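Local coordinates for protein cysteine desulfurase (Elizabethkingia anophelis NUHP1, PDB 5VPR) that probably catalyses the pyridoxal-phosphate-dependent removal of sulfur from L-cysteine, yielding L-alanine and handing the sulfur to a carrier, at residues 35-40 with 385-390; 51-56 with 286-291. All coordinates share one frame; numbering follows the deposited sequence.

How the interactions relate
Both contacts begin near the start of the chain: residues 35-40 lie in the loop that leads into helix 44-56, and residues 51-56 lie on that helix. Interaction 2 is nested within the loop of chain that interaction 1 closes. Their centres lie about 28 Å apart, and their nearest atoms about 12 Å. Interaction 1 lies nearer the middle of the molecule yet is only partly buried; it joins the loop to strand 386-389 through a salt bridge, hydrogen bonds and a water. Interaction 2, farther from the chain centre, is largely buried and packs helix against helix through tyrosine rings, isoleucines and an alanine, with no hydrogen bond between its segments.

Interaction 1 of 2, residues 35-40 with 385-390; sequences DNAATS and TVRASF
The guanidinium of Arg387 has the methyl of Ala37 over the centre of one face, CB lying 3.7 Å from CZ, while at its edge OD1 of Asp35 sits in its plane. This is where the loop after strand 29-33 meets strand 386-389, which pairs with strand 341-345 in an antiparallel sheet of the fold-type I (class-V aminotransferase) enzyme. The salt bridge from Arg387 NH2 to Asp35 OD1 is 3.2 Å long and fairly straight, and it uses the syn side of a carboxylate turned 45° from the guanidinium. A bend at chi3 (70°) in an otherwise extended chain brings the arginine head to the loop. Arg387 NE donates to a water at 2.8 Å, and the same water lies 2.7 Å from Ser389 OG.

Asp35 and Ser389 form a single backbone bridge, and Asn36 reinforces it: ND2 donates to Ser389 O at 2.8 Å, the acceptor lying close to the plane of the asparagine amide, while its OD1 bonds to the hydroxyl of Tyr393. Farther along, Thr39 and Ser40 hydrogen-bond to His232, the neighbour of the cofactor-bearing Lys233, so the loop links the strand to the cofactor lysine's surroundings. With chi1 at 50°, Ser389 OG lies between its backbone N and carbonyl carbon and accepts an almost linear bond from Ala37 N, 2.9 Å long.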
loop_
_atom_site.group_PDB
_atom_site.type_symbol
_atom_site.label_atom_id
_atom_site.label_comp_id
_atom_site.label_asym_id
_atom_site.label_seq_id
_atom_site.Cartn_x
_atom_site.Cartn_y
_atom_site.Cartn_z
ATOM N N ASP A 35 9.156 3.875 -9.693
ATOM C CA ASP A 35 7.748 3.543 -9.857
ATOM C C ASP A 35 7.301 2.626 -8.723
ATOM O O ASP A 35 6.519 1.685 -8.910
ATOM C CB ASP A 35 7.507 2.898 -11.220
ATOM C CG ASP A 35 6.038 2.880 -11.608
ATOM O OD1 ASP A 35 5.266 3.724 -11.104
ATOM O OD2 ASP A 35 5.657 2.008 -12.416
ATOM N N ASN A 36 7.828 2.891 -7.530
ATOM C CA ASN A 36 7.625 1.985 -6.403
ATOM C C ASN A 36 6.184 1.972 -5.912
ATOM O O ASN A 36 5.745 0.958 -5.369
ATOM C CB ASN A 36 8.595 2.345 -5.281
ATOM C CG ASN A 36 10.022 2.111 -5.706
ATOM O OD1 ASN A 36 10.466 0.958 -5.773
ATOM N ND2 ASN A 36 10.733 3.190 -6.062
ATOM N N ALA A 37 5.434 3.063 -6.102
ATOM C CA ALA A 37 4.020 3.058 -5.736
ATOM C C ALA A 37 3.217 2.115 -6.617
ATOM O O ALA A 37 2.122 1.707 -6.226
ATOM C CB ALA A 37 3.421 4.465 -5.821
ATOM N N ALA A 38 3.736 1.766 -7.796
ATOM C CA ALA A 38 3.115 0.717 -8.600
ATOM C C ALA A 38 3.443 -0.647 -8.015
ATOM O O ALA A 38 2.543 -1.413 -7.666
ATOM C CB ALA A 38 3.564 0.814 -10.062
ATOM N N THR A 39 4.730 -0.940 -7.841
ATOM C CA THR A 39 5.153 -2.150 -7.155
ATOM C C THR A 39 6.606 -1.969 -6.744
ATOM O O THR A 39 7.344 -1.187 -7.354
ATOM C CB THR A 39 4.967 -3.410 -8.021
ATOM O OG1 THR A 39 5.014 -4.563 -7.177
ATOM C CG2 THR A 39 6.061 -3.535 -9.113
ATOM N N SER A 40 6.990 -2.645 -5.668
ATOM C CA SER A 40 8.357 -2.544 -5.179
ATOM C C SER A 40 9.211 -3.682 -5.716
ATOM O O SER A 40 8.697 -4.702 -6.189
ATOM C CB SER A 40 8.389 -2.552 -3.654
ATOM O OG SER A 40 7.879 -3.764 -3.136
ATOM N N THR A 385 0.080 13.691 -15.665
ATOM C CA THR A 385 1.179 14.079 -14.788
ATOM C C THR A 385 2.212 12.957 -14.706
ATOM O O THR A 385 1.956 11.812 -15.080
ATOM C CB THR A 385 0.669 14.429 -13.382
ATOM O OG1 THR A 385 0.445 13.226 -12.640
ATOM C CG2 THR A 385 -0.638 15.202 -13.472
ATOM N N VAL A 386 3.397 13.302 -14.209
ATOM C CA VAL A 386 4.496 12.359 -14.017
ATOM C C VAL A 386 4.621 12.070 -12.526
ATOM O O VAL A 386 4.727 13.002 -11.718
ATOM C CB VAL A 386 5.825 12.909 -14.570
ATOM C CG1 VAL A 386 6.899 11.814 -14.563
ATOM C CG2 VAL A 386 5.640 13.481 -15.974
ATOM N N ARG A 387 4.637 10.783 -12.166
ATOM C CA ARG A 387 4.675 10.339 -10.770
ATOM C C ARG A 387 5.988 9.607 -10.522
ATOM O O ARG A 387 6.208 8.514 -11.058
ATOM C CB ARG A 387 3.481 9.432 -10.438
ATOM C CG ARG A 387 3.366 9.060 -8.953
ATOM C CD ARG A 387 2.296 7.965 -8.650
ATOM N NE ARG A 387 2.724 6.661 -9.151
ATOM C CZ ARG A 387 2.026 5.530 -9.061
ATOM N NH1 ARG A 387 0.840 5.521 -8.474
ATOM N NH2 ARG A 387 2.526 4.399 -9.564
ATOM N N ALA A 388 6.863 10.208 -9.728
ATOM C CA ALA A 388 8.053 9.531 -9.226
ATOM C C ALA A 388 7.775 9.093 -7.795
ATOM O O ALA A 388 7.247 9.876 -7.004
ATOM C CB ALA A 388 9.276 10.445 -9.279
ATOM N N SER A 389 8.112 7.847 -7.470
ATOM C CA SER A 389 7.809 7.307 -6.152
ATOM C C SER A 389 9.003 6.511 -5.648
ATOM O O SER A 389 9.658 5.794 -6.414
ATOM C CB SER A 389 6.526 6.431 -6.167
ATOM O OG SER A 389 6.548 5.455 -7.210
ATOM N N PHE A 390 9.262 6.629 -4.347
ATOM C CA PHE A 390 10.501 6.171 -3.741
ATOM C C PHE A 390 10.290 4.949 -2.858
ATOM O O PHE A 390 9.218 4.752 -2.266
ATOM C CB PHE A 390 11.136 7.307 -2.935
ATOM C CG PHE A 390 11.368 8.543 -3.747
ATOM C CD1 PHE A 390 12.343 8.558 -4.734
ATOM C CD2 PHE A 390 10.599 9.675 -3.555
ATOM C CE1 PHE A 390 12.561 9.684 -5.506
ATOM C CE2 PHE A 390 10.820 10.811 -4.321
ATOM C CZ PHE A 390 11.799 10.810 -5.299
HETATM O O HOH W 1 5.487 6.282 -9.568
#

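Interaction 2 of 2, residues 51-56 with 286-291; sequences NNYYEH and NIAGNI
Tyr53 lays its ring across three residues of the opposing helix, Ile287, Ala288 and Ile291. The motif is helix-helix packing, helix 44-56 against the first turn of helix 287-303, with the axes of the two short segments 9.8 Å apart and running in roughly opposite senses at 139°. At the tip of the ring, Tyr53 CZ lies 3.5 Å from Ile287 CG2, the isoleucine branch that stands anti to its own backbone N. Farther back along the ring, Tyr53 CD1 meets Ile291 CD1 at 3.4 Å, and on the other ortho carbon CD2 rests 3.7 Å from Ala288 CB. Both isoleucine side chains cross the tyrosine at about a right angle, and the backbone N of Ala288 lies over one face of the ring.

Tyr54 adds a second ring from the more exposed side, its OH reaching Ala288 CB at 3.3 Å, so that this one methyl touches both tyrosines. The two rings also pack on each other: the edge of Tyr53 is turned to a face of Tyr54, with Tyr53 CD2 toward the rim of that face.

The Tyr53 ring swings across to the other helix because CG is anti to the backbone N (chi1 169°), and its hydroxyl is hydrogen-bonded to Asn58 ND2. Helix 67-87 also packs here, Ala72 touching Tyr53 and Met75 touching Ile291. The start of helix 287-303 is fixed by Asn286 at the N-cap. Its ND2 bonds to Gly239 O, while Gly289 N donates to Asn286 OD1 at 3.1 Å from above the carbonyl plane.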
loop_
_atom_site.group_PDB
_atom_site.type_symbol
_atom_site.label_atom_id
_atom_site.label_comp_id
_atom_site.label_asym_id
_atom_site.label_seq_id
_atom_site.Cartn_x
_atom_site.Cartn_y
_atom_site.Cartn_z
ATOM N N ASN A 51 12.343 -19.647 -2.537
ATOM C CA ASN A 51 13.086 -20.778 -3.077
ATOM C C ASN A 51 13.332 -21.847 -2.018
ATOM O O ASN A 51 13.200 -23.042 -2.301
ATOM C CB ASN A 51 14.411 -20.277 -3.650
ATOM C CG ASN A 51 15.080 -21.301 -4.531
ATOM O OD1 ASN A 51 15.989 -22.015 -4.099
ATOM N ND2 ASN A 51 14.627 -21.388 -5.776
ATOM N N ASN A 52 13.695 -21.444 -0.797
ATOM C CA ASN A 52 13.936 -22.430 0.257
ATOM C C ASN A 52 12.664 -23.201 0.594
ATOM O O ASN A 52 12.716 -24.406 0.881
ATOM C CB ASN A 52 14.489 -21.758 1.517
ATOM C CG ASN A 52 15.925 -21.310 1.358
ATOM O OD1 ASN A 52 16.695 -21.898 0.593
ATOM N ND2 ASN A 52 16.299 -20.259 2.083
ATOM N N TYR A 53 11.516 -22.520 0.585
ATOM C CA TYR A 53 10.253 -23.205 0.838
ATOM C C TYR A 53 10.009 -24.300 -0.196
ATOM O O TYR A 53 9.703 -25.446 0.154
ATOM C CB TYR A 53 9.076 -22.219 0.843
ATOM C CG TYR A 53 7.765 -22.977 0.838
ATOM C CD1 TYR A 53 7.298 -23.594 2.000
ATOM C CD2 TYR A 53 7.043 -23.158 -0.344
ATOM C CE1 TYR A 53 6.128 -24.337 2.000
ATOM C CE2 TYR A 53 5.879 -23.890 -0.357
ATOM C CZ TYR A 53 5.427 -24.480 0.824
ATOM O OH TYR A 53 4.264 -25.207 0.816
ATOM N N TYR A 54 10.140 -23.967 -1.485
ATOM C CA TYR A 54 9.827 -24.958 -2.511
ATOM C C TYR A 54 10.874 -26.062 -2.578
ATOM O O TYR A 54 10.546 -27.204 -2.931
ATOM C CB TYR A 54 9.683 -24.294 -3.883
ATOM C CG TYR A 54 8.391 -23.527 -4.086
ATOM C CD1 TYR A 54 8.409 -22.178 -4.422
ATOM C CD2 TYR A 54 7.154 -24.154 -3.947
ATOM C CE1 TYR A 54 7.224 -21.467 -4.611
ATOM C CE2 TYR A 54 5.972 -23.450 -4.118
ATOM C CZ TYR A 54 6.020 -22.110 -4.449
ATOM O OH TYR A 54 4.852 -21.425 -4.658
ATOM N N GLU A 55 12.136 -25.760 -2.263
ATOM C CA GLU A 55 13.133 -26.815 -2.344
ATOM C C GLU A 55 13.194 -27.691 -1.099
ATOM O O GLU A 55 13.802 -28.769 -1.167
ATOM C CB GLU A 55 14.513 -26.223 -2.634
ATOM C CG GLU A 55 14.573 -25.587 -4.008
ATOM C CD GLU A 55 15.967 -25.189 -4.414
ATOM O OE1 GLU A 55 16.165 -24.825 -5.589
ATOM O OE2 GLU A 55 16.866 -25.250 -3.558
ATOM N N HIS A 56 12.571 -27.292 0.019
ATOM C CA HIS A 56 12.763 -28.070 1.241
ATOM C C HIS A 56 11.494 -28.420 2.004
ATOM O O HIS A 56 11.475 -29.438 2.699
ATOM C CB HIS A 56 13.724 -27.343 2.195
ATOM C CG HIS A 56 15.104 -27.211 1.644
ATOM N ND1 HIS A 56 15.567 -26.050 1.063
ATOM C CD2 HIS A 56 16.105 -28.114 1.535
ATOM C CE1 HIS A 56 16.806 -26.236 0.643
ATOM N NE2 HIS A 56 17.155 -27.480 0.917
ATOM N N ASN A 286 -1.964 -19.537 -0.466
ATOM C CA ASN A 286 -0.698 -19.273 -1.143
ATOM C C ASN A 286 0.416 -19.394 -0.105
ATOM O O ASN A 286 0.932 -18.402 0.422
ATOM C CB ASN A 286 -0.721 -17.902 -1.801
ATOM C CG ASN A 286 0.580 -17.561 -2.488
ATOM O OD1 ASN A 286 1.478 -18.411 -2.676
ATOM N ND2 ASN A 286 0.709 -16.299 -2.857
ATOM N N ILE A 287 0.806 -20.651 0.168
ATOM C CA ILE A 287 1.685 -20.947 1.306
ATOM C C ILE A 287 3.020 -20.234 1.157
ATOM O O ILE A 287 3.505 -19.577 2.087
ATOM C CB ILE A 287 1.896 -22.472 1.437
ATOM C CG1 ILE A 287 0.562 -23.203 1.650
ATOM C CG2 ILE A 287 2.894 -22.760 2.588
ATOM C CD1 ILE A 287 0.526 -24.637 1.081
ATOM N N ALA A 288 3.646 -20.381 -0.017
ATOM C CA ALA A 288 4.941 -19.763 -0.275
ATOM C C ALA A 288 4.863 -18.250 -0.141
ATOM O O ALA A 288 5.722 -17.627 0.497
ATOM C CB ALA A 288 5.432 -20.142 -1.670
ATOM N N GLY A 289 3.842 -17.645 -0.747
ATOM C CA GLY A 289 3.697 -16.202 -0.673
ATOM C C GLY A 289 3.470 -15.707 0.748
ATOM O O GLY A 289 4.016 -14.678 1.144
ATOM N N ASN A 290 2.675 -16.444 1.537
ATOM C CA ASN A 290 2.445 -16.053 2.927
ATOM C C ASN A 290 3.719 -16.164 3.752
ATOM O O ASN A 290 4.015 -15.276 4.561
ATOM C CB ASN A 290 1.328 -16.900 3.548
ATOM C CG ASN A 290 0.015 -16.722 2.843
ATOM O OD1 ASN A 290 -0.196 -15.724 2.142
ATOM N ND2 ASN A 290 -0.891 -17.686 3.014
ATOM N N ILE A 291 4.502 -17.228 3.547
ATOM C CA ILE A 291 5.803 -17.318 4.207
ATOM C C ILE A 291 6.684 -16.142 3.807
ATOM O O ILE A 291 7.347 -15.519 4.650
ATOM C CB ILE A 291 6.473 -18.669 3.884
ATOM C CG1 ILE A 291 5.720 -19.814 4.575
ATOM C CG2 ILE A 291 7.937 -18.663 4.308
ATOM C CD1 ILE A 291 6.169 -21.182 4.110
#